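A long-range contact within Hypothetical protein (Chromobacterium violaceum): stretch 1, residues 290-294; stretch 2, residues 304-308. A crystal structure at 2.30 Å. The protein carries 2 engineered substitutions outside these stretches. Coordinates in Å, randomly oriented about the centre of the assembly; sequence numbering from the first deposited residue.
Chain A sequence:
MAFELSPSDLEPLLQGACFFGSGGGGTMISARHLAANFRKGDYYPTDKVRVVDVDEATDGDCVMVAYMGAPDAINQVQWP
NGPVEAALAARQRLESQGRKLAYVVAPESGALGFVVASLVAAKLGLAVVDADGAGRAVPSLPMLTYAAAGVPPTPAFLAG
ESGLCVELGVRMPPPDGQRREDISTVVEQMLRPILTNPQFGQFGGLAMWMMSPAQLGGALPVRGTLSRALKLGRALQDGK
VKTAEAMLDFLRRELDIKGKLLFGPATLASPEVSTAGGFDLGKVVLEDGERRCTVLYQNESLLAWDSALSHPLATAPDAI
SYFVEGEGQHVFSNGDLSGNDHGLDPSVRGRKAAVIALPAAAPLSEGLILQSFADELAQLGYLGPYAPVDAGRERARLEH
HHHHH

Stretch 1 290-294: ERRCT
Stretch 2, residues 304-308: AWDSA

Residues 292-294 and 304-306 form two antiparallel strands, their directions 158° apart and their axes 4.6 Å apart at closest approach. Phi lies between -103° and -132° and psi between 120° and 141° throughout. The stretches bury 351 Å², both sides summed. Arg292, Thr294 and Trp305 cover the most surface, and each backbone hydrogen bond across the stretches involves at least one of them. Thr294 and Trp305 are a hydrogen-bonded pair, CA to CA 5.0 Å. Thr294 N donates to Trp305 O at 2.8 Å, and Trp305 N donates to Thr294 O at 2.7 Å. Next along, Cys293 and Asp306 form a non-hydrogen-bonded pair, CA to CA 4.6 Å. Ser307 N then donates to Arg292 O at 3.1 Å. Ser307 has left the strand (phi/psi -44/-38).

Thr294 (chi1 m) and Trp305 (chi1 m, chi2 97°) share one sheet face, but the indole leads away from stretch 1. A water binds Thr294 OG1 at 2.7 Å and Ser307 OG (chi1 m) at 3.1 Å, and donates to Trp305 O at 3.0 Å. The modelled Arg292 side chain stops at CB, 3.2 Å from Ser307 OG.

Cys293 (chi1 t) and Asp306 (chi1 t, chi2 -52°) lie on the other face, both buried. The small Cys293 side chain suits a buried site. The Asp306 charge is met by Arg291: OD2 forms a salt bridge with Arg291 NH1 at 2.8 Å, over the guanidinium face, so charge alone holds it. Arg291 (phi/psi -169/104; chi1 -104°, chi2 -93°, chi3 162°, chi4 160°) points CA to CB sideways, but its end comes nearer. Asp306 OD1 accepts a hydrogen bond from Ala308 N at 2.8 Å, within stretch 2.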

# COMPACT_ATOMS: atom_id res chain seq x y z
N GLU A 290 22.11 35.79 23.66
CA GLU A 290 21.15 35.57 24.75
C GLU A 290 19.74 35.83 24.23
O GLU A 290 18.98 36.63 24.78
CB GLU A 290 21.47 36.48 25.93
N ARG A 291 19.40 35.13 23.15
CA ARG A 291 18.11 35.24 22.49
C ARG A 291 18.05 34.09 21.50
O ARG A 291 18.69 34.15 20.44
CB ARG A 291 18.00 36.58 21.76
CG ARG A 291 17.14 37.60 22.48
CD ARG A 291 15.71 37.53 21.99
NE ARG A 291 14.78 38.18 22.92
CZ ARG A 291 13.57 38.61 22.59
NH1 ARG A 291 13.13 38.48 21.34
NH2 ARG A 291 12.79 39.17 23.50
N ARG A 292 17.31 33.05 21.83
CA ARG A 292 17.23 31.88 20.96
C ARG A 292 15.89 31.73 20.24
O ARG A 292 14.82 31.98 20.80
CB ARG A 292 17.55 30.62 21.75
N CYS A 293 15.97 31.31 18.99
CA CYS A 293 14.80 31.08 18.16
C CYS A 293 14.90 29.66 17.62
O CYS A 293 15.94 29.26 17.10
CB CYS A 293 14.74 32.06 16.99
SG CYS A 293 13.38 31.71 15.83
N THR A 294 13.81 28.91 17.76
CA THR A 294 13.80 27.54 17.28
C THR A 294 12.67 27.37 16.27
O THR A 294 11.51 27.68 16.54
CB THR A 294 13.59 26.56 18.44
OG1 THR A 294 14.52 26.86 19.48
CG2 THR A 294 13.82 25.13 17.96
N ALA A 304 7.79 28.61 14.96
CA ALA A 304 8.98 29.37 15.32
C ALA A 304 8.80 29.79 16.78
O ALA A 304 7.82 30.46 17.13
CB ALA A 304 9.12 30.60 14.42
N TRP A 305 9.73 29.37 17.63
CA TRP A 305 9.66 29.68 19.05
C TRP A 305 10.79 30.55 19.57
O TRP A 305 11.96 30.30 19.28
CB TRP A 305 9.66 28.39 19.89
CG TRP A 305 8.37 27.64 19.95
CD1 TRP A 305 8.00 26.56 19.18
CD2 TRP A 305 7.28 27.88 20.85
NE1 TRP A 305 6.75 26.11 19.56
CE2 TRP A 305 6.29 26.90 20.58
CE3 TRP A 305 7.05 28.82 21.87
CZ2 TRP A 305 5.08 26.85 21.29
CZ3 TRP A 305 5.85 28.76 22.57
CH2 TRP A 305 4.88 27.78 22.28
N ASP A 306 10.42 31.56 20.35
CA ASP A 306 11.39 32.44 20.99
C ASP A 306 11.41 31.95 22.44
O ASP A 306 10.38 31.96 23.11
CB ASP A 306 10.94 33.90 20.95
CG ASP A 306 11.92 34.84 21.65
OD1 ASP A 306 12.28 34.57 22.81
OD2 ASP A 306 12.32 35.84 21.03
N SER A 307 12.58 31.52 22.90
CA SER A 307 12.75 31.02 24.26
C SER A 307 12.07 31.85 25.34
O SER A 307 11.54 31.31 26.31
CB SER A 307 14.24 30.93 24.59
OG SER A 307 14.95 30.31 23.53
N ALA A 308 12.09 33.17 25.18
CA ALA A 308 11.51 34.07 26.17
C ALA A 308 10.00 34.27 26.11
O ALA A 308 9.44 34.98 26.95
CB ALA A 308 12.22 35.43 26.09
O HOH W 1 13.75 28.76 21.16